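Local structure of guanine deaminase (Escherichia coli, 6OHB) at residues P76-T81 with F334-T339; T81-P86 with M324-G329; Q87-G92 with R111-L116; F297-N302 with N341-V346. The protein catalyses the zinc-dependent hydrolytic deamination of guanine to xanthine and ammonia, the first step of guanine degradation in purine metabolism. One frame throughout, in Å; residues are numbered along the deposited sequence.

How the interactions relate
Interactions 1 and 2 follow one another along strand 73-84, share Thr81 and have centres about 10 Å apart; Asp80 OD2 of the first is joined to Thr326 OG1 of the second by a probable hydrogen bond of 3.1 Å. Interaction 2 contains three zinc ligands. Interaction 4 adjoins it, Phe297 O lying 2.7 Å from Gly325 N, a probable hydrogen bond, and shares helix 336-349 with interaction 1. Interaction 3 lies further out, yet Gln87 comes within about 6 Å of the zinc, measured from its side chain, and packs against Ile328 and Gly329. Interactions 3 and 4, about 24 Å apart between centres, both reach the second subunit.

Interaction 1: residues P76-T81 with F334-T339; sequences PGFVDT and FNMLQT
Met336 points its side chain from the first turn of helix 336-349 at strand residues 78-81. Its CB rests 3.9 Å from Phe78 CG and equally near CD2 of that ring. CG lies anti to the backbone N (chi1 -176°) and meets the root of the same side chain, 4.1 Å from Phe78 CB. The chain then bends at chi2 (62°) and again at chi3, so the terminal methyl turns along the strand: Met336 CE ends 3.9 Å from Val79 O and 4.1 Å from Asp80 CA. In this TIM-barrel amidohydrolase the strand is the first of the eight parallel barrel strands, and the helix is the one that follows the last. An alanine at Met336 would remove CG, SD and CE and would probably lose the packing along Val79 and Asp80. Leu337 extends the apolar patch, its CD2 4.3 Å from Phe78 CZ. Asp80 sends its carboxylate on to Thr326 OG1 in the loop after the last barrel strand. Asn335 is the N-cap of the helix: its OD1 accepts from Gln338 N at 3.2 Å, in the carbonyl plane and on a lone pair.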
# COMPACT_ATOMS: atom_id res chain seq x y z
N PRO A 76 -5.86 -17.75 -12.60
CA PRO A 76 -6.57 -17.12 -13.72
C PRO A 76 -6.26 -15.63 -13.76
O PRO A 76 -5.95 -15.01 -12.74
CB PRO A 76 -8.05 -17.38 -13.40
CG PRO A 76 -8.04 -18.50 -12.40
CD PRO A 76 -6.78 -18.34 -11.62
N GLY A 77 -6.34 -15.06 -14.96
CA GLY A 77 -6.05 -13.65 -15.12
C GLY A 77 -6.95 -12.79 -14.25
O GLY A 77 -8.13 -13.10 -14.05
N PHE A 78 -6.38 -11.72 -13.70
CA PHE A 78 -7.15 -10.83 -12.84
C PHE A 78 -8.14 -9.99 -13.65
O PHE A 78 -7.89 -9.64 -14.82
CB PHE A 78 -6.23 -9.93 -12.03
CG PHE A 78 -5.27 -10.68 -11.15
CD1 PHE A 78 -5.73 -11.72 -10.35
CD2 PHE A 78 -3.92 -10.37 -11.14
CE1 PHE A 78 -4.86 -12.43 -9.55
CE2 PHE A 78 -3.04 -11.08 -10.34
CZ PHE A 78 -3.51 -12.11 -9.54
N VAL A 79 -9.24 -9.64 -12.99
CA VAL A 79 -10.36 -8.92 -13.60
C VAL A 79 -10.51 -7.59 -12.87
O VAL A 79 -10.87 -7.56 -11.68
CB VAL A 79 -11.66 -9.74 -13.52
CG1 VAL A 79 -12.80 -8.96 -14.15
CG2 VAL A 79 -11.48 -11.10 -14.20
N ASP A 80 -10.25 -6.50 -13.59
CA ASP A 80 -10.29 -5.14 -13.05
C ASP A 80 -11.59 -4.48 -13.51
O ASP A 80 -11.72 -4.13 -14.69
CB ASP A 80 -9.07 -4.36 -13.54
CG ASP A 80 -8.83 -3.08 -12.75
OD1 ASP A 80 -9.80 -2.51 -12.20
OD2 ASP A 80 -7.66 -2.64 -12.71
N THR A 81 -12.52 -4.26 -12.58
CA THR A 81 -13.87 -3.88 -12.96
C THR A 81 -14.12 -2.37 -13.04
O THR A 81 -15.25 -1.97 -13.35
CB THR A 81 -14.90 -4.50 -12.01
OG1 THR A 81 -14.67 -4.04 -10.67
CG2 THR A 81 -14.81 -6.03 -12.05
N PHE A 334 -1.86 -0.20 -10.75
CA PHE A 334 -2.56 -1.14 -11.62
C PHE A 334 -2.70 -2.53 -11.01
O PHE A 334 -3.35 -3.39 -11.60
CB PHE A 334 -1.83 -1.31 -12.96
CG PHE A 334 -2.03 -0.18 -13.93
CD1 PHE A 334 -1.25 0.97 -13.85
CD2 PHE A 334 -2.96 -0.28 -14.95
CE1 PHE A 334 -1.41 2.00 -14.76
CE2 PHE A 334 -3.12 0.75 -15.86
CZ PHE A 334 -2.35 1.89 -15.77
N ASN A 335 -2.08 -2.77 -9.85
CA ASN A 335 -1.88 -4.11 -9.35
C ASN A 335 -3.06 -4.57 -8.49
O ASN A 335 -3.44 -3.89 -7.54
CB ASN A 335 -0.59 -4.19 -8.53
CG ASN A 335 -0.17 -5.62 -8.24
OD1 ASN A 335 -0.56 -6.20 -7.22
ND2 ASN A 335 0.61 -6.21 -9.14
N MET A 336 -3.61 -5.73 -8.84
CA MET A 336 -4.77 -6.27 -8.14
C MET A 336 -4.41 -6.73 -6.73
O MET A 336 -5.23 -6.60 -5.81
CB MET A 336 -5.36 -7.43 -8.95
CG MET A 336 -6.65 -8.03 -8.38
SD MET A 336 -8.06 -6.89 -8.29
CE MET A 336 -7.88 -5.96 -9.81
N LEU A 337 -3.21 -7.28 -6.54
CA LEU A 337 -2.81 -7.72 -5.20
C LEU A 337 -2.82 -6.55 -4.22
O LEU A 337 -3.35 -6.65 -3.11
CB LEU A 337 -1.44 -8.39 -5.24
CG LEU A 337 -1.29 -9.61 -6.16
CD1 LEU A 337 0.16 -10.07 -6.20
CD2 LEU A 337 -2.21 -10.74 -5.73
N GLN A 338 -2.24 -5.42 -4.63
CA GLN A 338 -2.25 -4.23 -3.79
C GLN A 338 -3.66 -3.69 -3.60
O GLN A 338 -4.00 -3.19 -2.52
CB GLN A 338 -1.33 -3.16 -4.40
CG GLN A 338 0.11 -3.63 -4.53
CD GLN A 338 1.04 -2.56 -5.06
OE1 GLN A 338 0.91 -2.12 -6.20
NE2 GLN A 338 1.98 -2.14 -4.23
N THR A 339 -4.51 -3.78 -4.64
CA THR A 339 -5.91 -3.38 -4.49
C THR A 339 -6.61 -4.19 -3.41
O THR A 339 -7.36 -3.65 -2.60
CB THR A 339 -6.65 -3.52 -5.83
OG1 THR A 339 -5.99 -2.73 -6.82
CG2 THR A 339 -8.08 -3.03 -5.69

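Interaction 2: residues T81-P86 with M324-G329; sequences THIHYP and MGTDIG. With ZN (zinc ion), chain E.
Met324 O takes one firm hydrogen bond, from Thr81 N, and possibly a weak second from Thr81 OG1, whose proton has another acceptor within reach. The backbone N of Thr81 lies 2.8 Å from Met324 O, its N-H nearly straight at 176°, though it sits above the carbonyl plane. Thr81 OG1 occupies the crowded position between N and the carbonyl carbon. One residue further along the strand, His82 O accepts from Asp327 N at 3.1 Å. The two segments thus run side by side in the same direction, joining the first and last strands of the TIM barrel and bringing their metal ligands together. His82 NE2 binds the zinc at 2.0 Å and His84 NE2 at 1.9 Å; Asp327 chelates it with OD1 and OD2, each 2.2 Å from the metal, and His237 completes the site. The carboxylate of Asp327 stands 66° from the His82 ring but only 22° from that of His84. His82 ND1 is hydrogen-bonded to His235 NE2, which together with the zinc bond would hold the ring's rotation. Gly325 passes so close to His82 N that a CB would clash. Ile83 CG1 packs tightly on Ile328 CB (3.5 Å), while Phe126 and Leu130 of helix 116-132 also touch Ile83, and Thr326 leans on Thr339 of helix 336-349.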
# COMPACT_ATOMS: atom_id res chain seq x y z
N THR A 81 -12.52 -4.26 -12.58
CA THR A 81 -13.87 -3.88 -12.96
C THR A 81 -14.12 -2.37 -13.04
O THR A 81 -15.25 -1.97 -13.35
CB THR A 81 -14.90 -4.50 -12.01
OG1 THR A 81 -14.67 -4.04 -10.67
CG2 THR A 81 -14.81 -6.03 -12.05
N HIS A 82 -13.11 -1.53 -12.81
CA HIS A 82 -13.27 -0.08 -13.03
C HIS A 82 -11.89 0.55 -13.11
O HIS A 82 -11.17 0.58 -12.11
CB HIS A 82 -14.12 0.57 -11.94
CG HIS A 82 -14.29 2.05 -12.12
ND1 HIS A 82 -15.08 2.61 -13.10
CD2 HIS A 82 -13.75 3.10 -11.43
CE1 HIS A 82 -15.03 3.92 -13.01
NE2 HIS A 82 -14.24 4.25 -12.01
N ILE A 83 -11.53 1.05 -14.28
CA ILE A 83 -10.24 1.71 -14.48
C ILE A 83 -10.40 2.73 -15.60
O ILE A 83 -11.15 2.52 -16.55
CB ILE A 83 -9.14 0.66 -14.78
CG1 ILE A 83 -7.77 1.34 -14.95
CG2 ILE A 83 -9.50 -0.20 -15.99
CD1 ILE A 83 -6.61 0.36 -15.01
N HIS A 84 -9.73 3.87 -15.45
CA HIS A 84 -9.79 4.98 -16.40
C HIS A 84 -8.53 4.95 -17.27
O HIS A 84 -7.42 5.16 -16.77
CB HIS A 84 -9.94 6.32 -15.67
CG HIS A 84 -11.22 6.49 -14.89
ND1 HIS A 84 -12.26 7.29 -15.32
CD2 HIS A 84 -11.59 6.03 -13.67
CE1 HIS A 84 -13.23 7.28 -14.42
NE2 HIS A 84 -12.85 6.52 -13.42
N TYR A 85 -8.70 4.65 -18.57
CA TYR A 85 -7.57 4.63 -19.50
C TYR A 85 -6.81 5.96 -19.60
O TYR A 85 -5.57 5.94 -19.52
CB TYR A 85 -8.08 4.16 -20.87
CG TYR A 85 -7.47 4.80 -22.11
CD1 TYR A 85 -6.11 4.66 -22.41
CD2 TYR A 85 -8.26 5.52 -23.00
CE1 TYR A 85 -5.56 5.24 -23.54
CE2 TYR A 85 -7.72 6.10 -24.14
CZ TYR A 85 -6.37 5.96 -24.40
OH TYR A 85 -5.84 6.54 -25.54
N PRO A 86 -7.45 7.13 -19.80
CA PRO A 86 -6.67 8.35 -20.05
C PRO A 86 -6.25 9.10 -18.79
O PRO A 86 -6.37 10.33 -18.73
CB PRO A 86 -7.64 9.20 -20.88
CG PRO A 86 -8.97 8.86 -20.32
CD PRO A 86 -8.90 7.39 -19.93
N MET A 324 -13.64 -5.98 -8.06
CA MET A 324 -12.61 -5.05 -7.63
C MET A 324 -12.17 -4.15 -8.79
O MET A 324 -11.95 -4.63 -9.91
CB MET A 324 -11.39 -5.79 -7.08
CG MET A 324 -11.68 -6.74 -5.93
SD MET A 324 -12.39 -5.95 -4.47
CE MET A 324 -11.16 -4.70 -4.13
N GLY A 325 -12.03 -2.86 -8.52
CA GLY A 325 -11.50 -1.92 -9.49
C GLY A 325 -10.39 -1.09 -8.88
O GLY A 325 -10.33 -0.89 -7.67
N THR A 326 -9.47 -0.66 -9.73
CA THR A 326 -8.35 0.18 -9.29
C THR A 326 -8.62 1.70 -9.26
O THR A 326 -7.93 2.39 -8.50
CB THR A 326 -7.11 -0.08 -10.16
OG1 THR A 326 -7.42 0.17 -11.54
CG2 THR A 326 -6.63 -1.51 -10.00
N ASP A 327 -9.64 2.21 -9.98
CA ASP A 327 -9.80 3.63 -10.36
C ASP A 327 -8.45 4.26 -10.64
O ASP A 327 -8.11 5.30 -10.09
CB ASP A 327 -10.64 4.49 -9.39
CG ASP A 327 -11.68 5.39 -10.18
OD1 ASP A 327 -11.54 5.48 -11.37
OD2 ASP A 327 -12.62 6.06 -9.78
N ILE A 328 -7.67 3.58 -11.49
CA ILE A 328 -6.40 4.17 -11.92
C ILE A 328 -6.69 5.56 -12.44
O ILE A 328 -7.73 5.79 -13.08
CB ILE A 328 -5.68 3.28 -12.94
CG1 ILE A 328 -4.78 2.28 -12.22
CG2 ILE A 328 -4.86 4.10 -13.93
CD1 ILE A 328 -3.57 2.97 -11.60
N GLY A 329 -5.79 6.49 -12.16
CA GLY A 329 -6.09 7.90 -12.12
C GLY A 329 -6.07 8.34 -10.67
O GLY A 329 -5.03 8.77 -10.16
ZN ZN E . -13.59 6.13 -11.71

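Interaction 3: residues Q87-G92 with R111-L116; sequences QSEMVG and RRYEDL
Glu89 meets Tyr113 tip to tip. The phenol OH donates to Glu89 OE1 at 2.7 Å, on the syn lone pair of that oxygen; OE1 lies at the edge of the ring and in its plane, and the carboxylate is turned 47° from the ring. The other oxygen lies beside the ring, Glu89 OE2 3.4 Å from Tyr113 CE1, and is hydrogen-bonded to Tyr118 OH. With CG in the crowded position between N and the carbonyl carbon (chi1 67°) and a further bend at chi2, the chain folds over to offer both oxygens to the two tyrosines. Arg112 adds charge alone: its NE is 3.9 Å from Glu89 OE2, which sits above one face of the guanidinium near the rim, so the salt bridge is long and no N-H points at the oxygen. Two hydroxyls and this positive charge would probably favour the ionised carboxylate. An alanine at Glu89 would remove the acceptor of Tyr113 and the partner of Tyr118, and would probably loosen the tether between the two loops. Glu89 sits in a type I turn from Gln87 to Met90, in which Met90 N donates to Gln87 O at 3.2 Å. Gln87 and Tyr85 probably line the substrate site, as in related enzymes, and Tyr113 meets Tyr85 edge-to-face. The turn follows the first barrel strand; helix 98-111 intervenes, Tyr113 and Glu89 both touch Met122 of helix 116-132, and Arg112 NH1 is hydrogen-bonded to OD1 of Asn405 of the second subunit.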
# COMPACT_ATOMS: atom_id res chain seq x y z
N GLN A 87 -5.75 8.39 -17.78
CA GLN A 87 -5.43 9.03 -16.51
C GLN A 87 -4.16 8.50 -15.85
O GLN A 87 -3.92 8.81 -14.68
CB GLN A 87 -6.60 8.88 -15.53
CG GLN A 87 -7.82 9.73 -15.87
CD GLN A 87 -8.94 9.55 -14.87
OE1 GLN A 87 -8.75 8.93 -13.83
NE2 GLN A 87 -10.10 10.12 -15.18
N SER A 88 -3.35 7.71 -16.56
CA SER A 88 -2.19 7.08 -15.94
C SER A 88 -1.20 8.11 -15.41
O SER A 88 -0.58 7.90 -14.36
CB SER A 88 -1.51 6.14 -16.93
OG SER A 88 -2.39 5.11 -17.36
N GLU A 89 -1.04 9.23 -16.11
CA GLU A 89 -0.04 10.23 -15.76
C GLU A 89 -0.50 11.22 -14.70
O GLU A 89 0.30 12.05 -14.26
CB GLU A 89 0.40 10.99 -17.02
CG GLU A 89 -0.67 11.87 -17.63
CD GLU A 89 -1.47 11.17 -18.72
OE1 GLU A 89 -1.82 9.98 -18.54
OE2 GLU A 89 -1.74 11.81 -19.76
N MET A 90 -1.76 11.15 -14.27
CA MET A 90 -2.33 12.16 -13.39
C MET A 90 -1.57 12.24 -12.06
O MET A 90 -1.46 11.25 -11.34
CB MET A 90 -3.80 11.86 -13.14
CG MET A 90 -4.66 13.11 -12.97
SD MET A 90 -6.22 12.78 -12.14
CE MET A 90 -6.70 11.25 -12.90
N VAL A 91 -1.07 13.43 -11.75
CA VAL A 91 -0.45 13.73 -10.47
C VAL A 91 -1.32 14.77 -9.77
O VAL A 91 -1.53 15.87 -10.29
CB VAL A 91 0.99 14.24 -10.63
CG1 VAL A 91 1.59 14.59 -9.27
CG2 VAL A 91 1.84 13.22 -11.36
N GLY A 92 -1.84 14.41 -8.60
CA GLY A 92 -2.73 15.28 -7.86
C GLY A 92 -2.04 15.94 -6.68
O GLY A 92 -1.09 15.41 -6.11
N ARG A 111 -7.91 15.98 -21.18
CA ARG A 111 -7.89 16.86 -22.35
C ARG A 111 -6.76 16.53 -23.31
O ARG A 111 -6.91 16.69 -24.52
CB ARG A 111 -7.79 18.32 -21.90
N ARG A 112 -5.63 16.04 -22.79
CA ARG A 112 -4.46 15.77 -23.62
C ARG A 112 -4.69 14.62 -24.60
O ARG A 112 -3.87 14.42 -25.49
CB ARG A 112 -3.26 15.47 -22.72
CG ARG A 112 -3.22 16.38 -21.49
CD ARG A 112 -2.32 15.87 -20.36
NE ARG A 112 -0.99 15.45 -20.80
CZ ARG A 112 0.08 15.48 -20.02
NH1 ARG A 112 1.26 15.08 -20.48
NH2 ARG A 112 -0.02 15.90 -18.77
N TYR A 113 -5.79 13.88 -24.45
CA TYR A 113 -6.07 12.72 -25.28
C TYR A 113 -6.88 13.05 -26.53
O TYR A 113 -7.37 12.13 -27.20
CB TYR A 113 -6.78 11.65 -24.44
CG TYR A 113 -5.83 11.00 -23.45
CD1 TYR A 113 -5.51 11.63 -22.25
CD2 TYR A 113 -5.23 9.78 -23.73
CE1 TYR A 113 -4.63 11.05 -21.35
CE2 TYR A 113 -4.35 9.20 -22.84
CZ TYR A 113 -4.05 9.84 -21.65
OH TYR A 113 -3.17 9.26 -20.76
N GLU A 114 -7.06 14.34 -26.85
CA GLU A 114 -7.60 14.72 -28.15
C GLU A 114 -6.60 14.43 -29.27
O GLU A 114 -7.00 14.16 -30.41
CB GLU A 114 -7.98 16.21 -28.15
N ASP A 115 -5.31 14.52 -28.97
CA ASP A 115 -4.25 14.14 -29.90
C ASP A 115 -4.26 12.63 -30.11
O ASP A 115 -4.26 11.87 -29.14
CB ASP A 115 -2.90 14.61 -29.34
CG ASP A 115 -1.73 14.31 -30.26
OD1 ASP A 115 -0.59 14.64 -29.86
OD2 ASP A 115 -1.92 13.76 -31.37
N LEU A 116 -4.31 12.18 -31.36
CA LEU A 116 -4.39 10.73 -31.54
C LEU A 116 -3.03 10.05 -31.52
O LEU A 116 -2.96 8.86 -31.18
CB LEU A 116 -5.24 10.38 -32.76
CG LEU A 116 -5.29 8.92 -33.18
CD1 LEU A 116 -6.70 8.47 -33.48
CD2 LEU A 116 -4.53 8.95 -34.51

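Interaction 4: residues F297-N302 with N341-V346; sequences FCPTSN and NEAYKV
Phe297 sets CG anti to its backbone N (chi1 -178°), which sends the ring toward helix 336-349, while Glu342 CG, anti to the carbonyl carbon (chi1 -61°), lies beside Thr300, and the bend at chi2 (-65°) turns the Glu342 carboxylate toward Lys345. In the TIM barrel, helix 299-304 follows strand 294-297 and helix 336-349 follows strand 321-324, the last two barrel strands. Cys298 is the N-cap of the shorter helix, and Pro299 opens it. The proline leads the packing. Its CG comes 3.3 Å from Ala343 N and 3.7 Å from Ala343 CB, and its CB lies 4.0 Å from Val346 CG2. Its own CD covers part of one face of the Phe297 ring near the rim. The small alanine methyl is shared: Ala343 CB also touches Phe297 CE2 at 3.7 Å. Val346 approaches tip to tip, with CG1 at the ring edge, 4.1 Å from Phe297 CZ. Met324 of the last strand packs against Phe297, Pro299 and Ala343 alike. Thr300 OG1 meets the aliphatic part of Glu342, 3.2 Å from its CG. The carboxylate of Glu342 faces the dimer interface, where it forms a salt bridge with Lys345 of the second subunit. Within its own helix, Glu342 OE2 is met from above the carboxylate plane by Lys345 NZ at 2.6 Å.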
# COMPACT_ATOMS: atom_id res chain seq x y z
N PHE A 297 -15.93 -2.26 -6.51
CA PHE A 297 -15.29 -1.87 -5.26
C PHE A 297 -13.88 -1.38 -5.56
O PHE A 297 -13.06 -2.14 -6.10
CB PHE A 297 -15.30 -3.09 -4.32
CG PHE A 297 -14.71 -2.85 -2.95
CD1 PHE A 297 -14.47 -1.58 -2.46
CD2 PHE A 297 -14.39 -3.94 -2.15
CE1 PHE A 297 -13.92 -1.40 -1.19
CE2 PHE A 297 -13.84 -3.77 -0.90
CZ PHE A 297 -13.60 -2.50 -0.41
N CYS A 298 -13.59 -0.12 -5.21
CA CYS A 298 -12.27 0.48 -5.45
C CYS A 298 -11.74 1.08 -4.16
O CYS A 298 -11.90 2.29 -3.91
CB CYS A 298 -12.35 1.59 -6.51
SG CYS A 298 -13.45 1.31 -7.92
N PRO A 299 -11.05 0.28 -3.33
CA PRO A 299 -10.65 0.80 -2.01
C PRO A 299 -9.59 1.90 -2.07
O PRO A 299 -9.63 2.83 -1.25
CB PRO A 299 -10.15 -0.45 -1.28
CG PRO A 299 -9.78 -1.40 -2.37
CD PRO A 299 -10.77 -1.15 -3.48
N THR A 300 -8.65 1.82 -3.01
CA THR A 300 -7.51 2.74 -3.01
C THR A 300 -7.95 4.18 -3.23
O THR A 300 -7.59 5.08 -2.46
CB THR A 300 -6.50 2.31 -4.08
OG1 THR A 300 -6.04 0.99 -3.80
CG2 THR A 300 -5.30 3.25 -4.09
N SER A 301 -8.73 4.43 -4.29
CA SER A 301 -9.23 5.78 -4.53
C SER A 301 -10.22 6.21 -3.46
O SER A 301 -10.26 7.39 -3.10
CB SER A 301 -9.85 5.88 -5.93
OG SER A 301 -11.21 5.51 -5.91
N ASN A 302 -11.01 5.27 -2.91
CA ASN A 302 -11.90 5.63 -1.81
C ASN A 302 -11.11 6.19 -0.63
O ASN A 302 -11.56 7.12 0.05
CB ASN A 302 -12.72 4.42 -1.35
CG ASN A 302 -13.75 3.97 -2.38
OD1 ASN A 302 -13.98 4.63 -3.39
ND2 ASN A 302 -14.37 2.83 -2.11
N ASN A 341 -5.09 -5.69 -0.94
CA ASN A 341 -4.51 -5.22 0.32
C ASN A 341 -5.27 -4.00 0.86
O ASN A 341 -5.60 -3.94 2.06
CB ASN A 341 -3.03 -4.88 0.11
CG ASN A 341 -2.24 -4.89 1.40
OD1 ASN A 341 -2.46 -5.74 2.27
ND2 ASN A 341 -1.32 -3.95 1.53
N GLU A 342 -5.57 -3.04 -0.02
CA GLU A 342 -6.31 -1.86 0.43
C GLU A 342 -7.73 -2.22 0.84
O GLU A 342 -8.26 -1.67 1.82
CB GLU A 342 -6.32 -0.79 -0.66
CG GLU A 342 -4.95 -0.30 -1.06
CD GLU A 342 -4.24 0.44 0.06
OE1 GLU A 342 -4.88 1.28 0.72
OE2 GLU A 342 -3.03 0.18 0.27
N ALA A 343 -8.36 -3.14 0.11
CA ALA A 343 -9.69 -3.62 0.50
C ALA A 343 -9.65 -4.26 1.87
O ALA A 343 -10.56 -4.06 2.69
CB ALA A 343 -10.22 -4.61 -0.54
N TYR A 344 -8.60 -5.04 2.15
CA TYR A 344 -8.45 -5.65 3.46
C TYR A 344 -8.36 -4.59 4.56
O TYR A 344 -8.97 -4.74 5.62
CB TYR A 344 -7.21 -6.55 3.47
CG TYR A 344 -7.00 -7.28 4.77
CD1 TYR A 344 -6.28 -6.69 5.82
CD2 TYR A 344 -7.51 -8.55 4.97
CE1 TYR A 344 -6.08 -7.35 7.02
CE2 TYR A 344 -7.32 -9.22 6.17
CZ TYR A 344 -6.61 -8.62 7.19
OH TYR A 344 -6.42 -9.29 8.38
N LYS A 345 -7.60 -3.51 4.32
CA LYS A 345 -7.54 -2.46 5.35
C LYS A 345 -8.89 -1.76 5.54
O LYS A 345 -9.32 -1.51 6.67
CB LYS A 345 -6.45 -1.43 5.02
CG LYS A 345 -5.04 -2.00 5.10
CD LYS A 345 -4.03 -0.98 4.61
CE LYS A 345 -3.03 -1.59 3.66
NZ LYS A 345 -2.53 -0.58 2.70
N VAL A 346 -9.58 -1.45 4.44
CA VAL A 346 -10.89 -0.81 4.53
C VAL A 346 -11.85 -1.68 5.35
O VAL A 346 -12.57 -1.19 6.25
CB VAL A 346 -11.44 -0.54 3.11
CG1 VAL A 346 -12.95 -0.43 3.11
CG2 VAL A 346 -10.79 0.70 2.51